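Local coordinates for protein cytochrome c2 (Blastochloris viridis, PDB 1CO6) that carries electrons through a covalently bound heme c, serving as electron donor to the oxidized bacteriochlorophyll in photosynthetic photophosphorylation, at residues Q8-C13 and H17-G22. Numbering follows the deposited sequence.
Sequences QVFKQC and HSIGPG. With HEC (heme c), chain B.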
loop_
_atom_site.group_PDB
_atom_site.type_symbol
_atom_site.label_atom_id
_atom_site.label_comp_id
_atom_site.label_asym_id
_atom_site.label_seq_id
_atom_site.Cartn_x
_atom_site.Cartn_y
_atom_site.Cartn_z
ATOM N N GLN A 8 -1.370 11.974 7.129
ATOM C CA GLN A 8 -1.520 11.596 8.539
ATOM C C GLN A 8 -1.958 10.151 8.711
ATOM O O GLN A 8 -1.465 9.501 9.633
ATOM C CB GLN A 8 -2.530 12.474 9.296
ATOM C CG GLN A 8 -2.125 13.944 9.178
ATOM C CD GLN A 8 -0.845 14.159 9.985
ATOM O OE1 GLN A 8 0.117 14.810 9.562
ATOM N NE2 GLN A 8 -0.876 13.544 11.181
ATOM N N VAL A 9 -2.913 9.696 7.898
ATOM C CA VAL A 9 -3.341 8.290 7.987
ATOM C C VAL A 9 -2.113 7.419 7.647
ATOM O O VAL A 9 -1.957 6.340 8.247
ATOM C CB VAL A 9 -4.574 8.049 7.077
ATOM C CG1 VAL A 9 -4.962 6.581 7.036
ATOM C CG2 VAL A 9 -5.785 8.902 7.410
ATOM N N PHE A 10 -1.246 7.851 6.730
ATOM C CA PHE A 10 -0.050 7.114 6.314
ATOM C C PHE A 10 0.933 6.769 7.437
ATOM O O PHE A 10 1.751 5.845 7.342
ATOM C CB PHE A 10 0.715 7.768 5.160
ATOM C CG PHE A 10 1.618 6.779 4.430
ATOM C CD1 PHE A 10 2.988 6.744 4.725
ATOM C CD2 PHE A 10 1.056 5.855 3.547
ATOM C CE1 PHE A 10 3.827 5.844 4.066
ATOM C CE2 PHE A 10 1.891 4.934 2.895
ATOM C CZ PHE A 10 3.273 4.927 3.184
ATOM N N LYS A 11 0.855 7.534 8.531
ATOM C CA LYS A 11 1.732 7.321 9.702
ATOM C C LYS A 11 1.585 5.894 10.207
ATOM O O LYS A 11 2.625 5.329 10.601
ATOM C CB LYS A 11 1.500 8.385 10.767
ATOM C CG LYS A 11 2.359 9.632 10.516
ATOM C CD LYS A 11 1.678 10.906 10.961
ATOM C CE LYS A 11 1.562 11.028 12.465
ATOM N NZ LYS A 11 0.480 10.150 12.993
ATOM N N GLN A 12 0.416 5.304 10.147
ATOM C CA GLN A 12 0.259 3.895 10.592
ATOM C C GLN A 12 1.108 3.006 9.696
ATOM O O GLN A 12 1.877 2.155 10.178
ATOM C CB GLN A 12 -1.157 3.431 10.774
ATOM C CG GLN A 12 -2.323 4.042 10.097
ATOM C CD GLN A 12 -3.670 3.579 10.606
ATOM O OE1 GLN A 12 -4.684 4.314 10.627
ATOM N NE2 GLN A 12 -3.788 2.319 11.014
ATOM N N CYS A 13 1.119 3.261 8.402
ATOM C CA CYS A 13 1.880 2.512 7.416
ATOM C C CYS A 13 3.395 2.731 7.476
ATOM O O CYS A 13 4.118 1.783 7.162
ATOM C CB CYS A 13 1.475 2.965 5.988
ATOM S SG CYS A 13 -0.324 3.188 5.780
ATOM N N HIS A 17 6.470 0.645 5.959
ATOM C CA HIS A 17 6.650 0.983 4.540
ATOM C C HIS A 17 7.238 2.368 4.344
ATOM O O HIS A 17 6.988 3.299 5.146
ATOM C CB HIS A 17 5.229 0.974 3.875
ATOM C CG HIS A 17 4.526 -0.321 3.733
ATOM N ND1 HIS A 17 4.818 -1.194 2.748
ATOM C CD2 HIS A 17 3.423 -0.798 4.361
ATOM C CE1 HIS A 17 3.992 -2.226 2.867
ATOM N NE2 HIS A 17 3.059 -2.040 3.844
ATOM N N SER A 18 8.005 2.478 3.289
ATOM C CA SER A 18 8.584 3.738 2.831
ATOM C C SER A 18 7.835 4.193 1.549
ATOM O O SER A 18 7.291 3.390 0.771
ATOM C CB SER A 18 10.082 3.608 2.500
ATOM O OG SER A 18 10.696 3.436 3.772
ATOM N N ILE A 19 7.862 5.485 1.331
ATOM C CA ILE A 19 7.285 6.205 0.184
ATOM C C ILE A 19 8.092 7.493 -0.031
ATOM O O ILE A 19 8.690 8.072 0.932
ATOM C CB ILE A 19 5.750 6.451 0.487
ATOM C CG1 ILE A 19 4.943 6.580 -0.840
ATOM C CG2 ILE A 19 5.558 7.673 1.451
ATOM C CD1 ILE A 19 3.391 6.716 -0.658
ATOM N N GLY A 20 8.151 8.015 -1.241
ATOM C CA GLY A 20 8.916 9.278 -1.440
ATOM C C GLY A 20 10.302 8.919 -1.951
ATOM O O GLY A 20 10.673 7.768 -2.135
ATOM N N PRO A 21 11.082 9.966 -2.202
ATOM C CA PRO A 21 12.448 9.855 -2.739
ATOM C C PRO A 21 13.357 9.077 -1.813
ATOM O O PRO A 21 13.294 9.219 -0.570
ATOM C CB PRO A 21 12.839 11.313 -2.997
ATOM C CG PRO A 21 11.486 11.982 -3.229
ATOM C CD PRO A 21 10.696 11.397 -2.009
ATOM N N GLY A 22 14.161 8.199 -2.378
ATOM C CA GLY A 22 15.058 7.361 -1.574
ATOM C C GLY A 22 14.364 6.286 -0.766
ATOM O O GLY A 22 14.980 5.723 0.154
HETATM FE FE HEC B . 1.482 -3.130 4.314
HETATM C CHA HEC B . 2.245 -5.342 1.923
HETATM C CHB HEC B . -0.229 -1.213 2.046
HETATM C CHC HEC B . 0.477 -0.992 6.856
HETATM C CHD HEC B . 3.566 -4.774 6.532
HETATM N NA HEC B . 1.101 -3.242 2.333
HETATM C C1A HEC B . 1.383 -4.327 1.511
HETATM C C2A HEC B . 0.729 -4.142 0.246
HETATM C C3A HEC B . 0.037 -2.996 0.304
HETATM C C4A HEC B . 0.237 -2.410 1.612
HETATM C CMA HEC B . -0.853 -2.352 -0.785
HETATM C CAA HEC B . 0.901 -5.077 -0.994
HETATM C CBA HEC B . 2.215 -4.647 -1.712
HETATM C CGA HEC B . 2.579 -5.354 -2.994
HETATM O O1A HEC B . 1.803 -6.197 -3.413
HETATM O O2A HEC B . 3.672 -4.987 -3.494
HETATM N NB HEC B . 0.393 -1.459 4.425
HETATM C C1B HEC B . -0.184 -0.789 3.338
HETATM C C2B HEC B . -0.842 0.392 3.841
HETATM C C3B HEC B . -0.683 0.431 5.167
HETATM C C4B HEC B . 0.109 -0.697 5.556
HETATM C CMB HEC B . -1.589 1.366 2.905
HETATM C CAB HEC B . -1.209 1.568 6.107
HETATM C CBB HEC B . -2.607 1.561 6.303
HETATM N NC HEC B . 1.930 -2.938 6.289
HETATM C C1C HEC B . 1.398 -2.004 7.148
HETATM C C2C HEC B . 1.979 -2.220 8.461
HETATM C C3C HEC B . 2.794 -3.279 8.389
HETATM C C4C HEC B . 2.809 -3.727 7.022
HETATM C CMC HEC B . 1.619 -1.380 9.704
HETATM C CAC HEC B . 3.702 -3.844 9.558
HETATM C CBC HEC B . 3.129 -4.254 10.774
HETATM N ND HEC B . 2.708 -4.721 4.216
HETATM C C1D HEC B . 3.438 -5.287 5.263
HETATM C C2D HEC B . 4.046 -6.528 4.775
HETATM C C3D HEC B . 3.701 -6.673 3.494
HETATM C C4D HEC B . 2.848 -5.573 3.139
HETATM C CMD HEC B . 4.931 -7.436 5.667
HETATM C CAD HEC B . 4.020 -7.859 2.545
HETATM C CBD HEC B . 2.828 -8.870 2.536
HETATM C CGD HEC B . 3.212 -10.262 2.069
HETATM O O1D HEC B . 2.299 -11.092 2.365
HETATM O O2D HEC B . 4.289 -10.489 1.466
#
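Cys-13 and His-17, the first cysteine and the histidine of the CXXCH heme-binding motif of cytochromes c, join helix 3-14 to the loop that follows it. Across the segments, His-17 N donates to Cys-13 O over 2.9 Å, with a bent N-H...O angle of 142°. Residues 17-19 are extended, and the chain then turns at Gly-20 and Gly-22, where positive phi favours glycine; the CA atoms of Cys-13 and His-17, 5.8 Å apart, are the nearest pair between the segments.

This link sets a covalent heme anchor and an axial iron ligand four residues apart in the chain. Cys-13 SG forms a thioether with heme CAB at 1.9 Å, a bond formed by the nucleophilic thiol of cysteine. His-17 brings its imidazole to one face of the porphyrin so that NE2 binds the iron at 2.0 Å; Met-79 SD is the other axial ligand. His-17 CG lies anti to the carbonyl carbon (chi1 -68°), directing the ring to the metal, while ND1 donates to the carbonyl of Pro-29. The bond to Pro-29 fixes the ring's rotation and probably makes the imidazole a stronger electron donor to iron.

Behind the heme attachment, Phe-10 fills the angle between helix and loop with a broad apolar ring. Cys-13 CB sits over the centre of one ring face, 3.6 Å above the plane, and Tyr-96 and Leu-93 of helix 87-98 also pack against Phe-10. Ile-19 packs on Phe-10 as well as on Tyr-96 and Ile-97 of that helix, which suits a branched apolar side chain: its CG2 methyl meets Phe-10 CE1 obliquely at 3.6 Å.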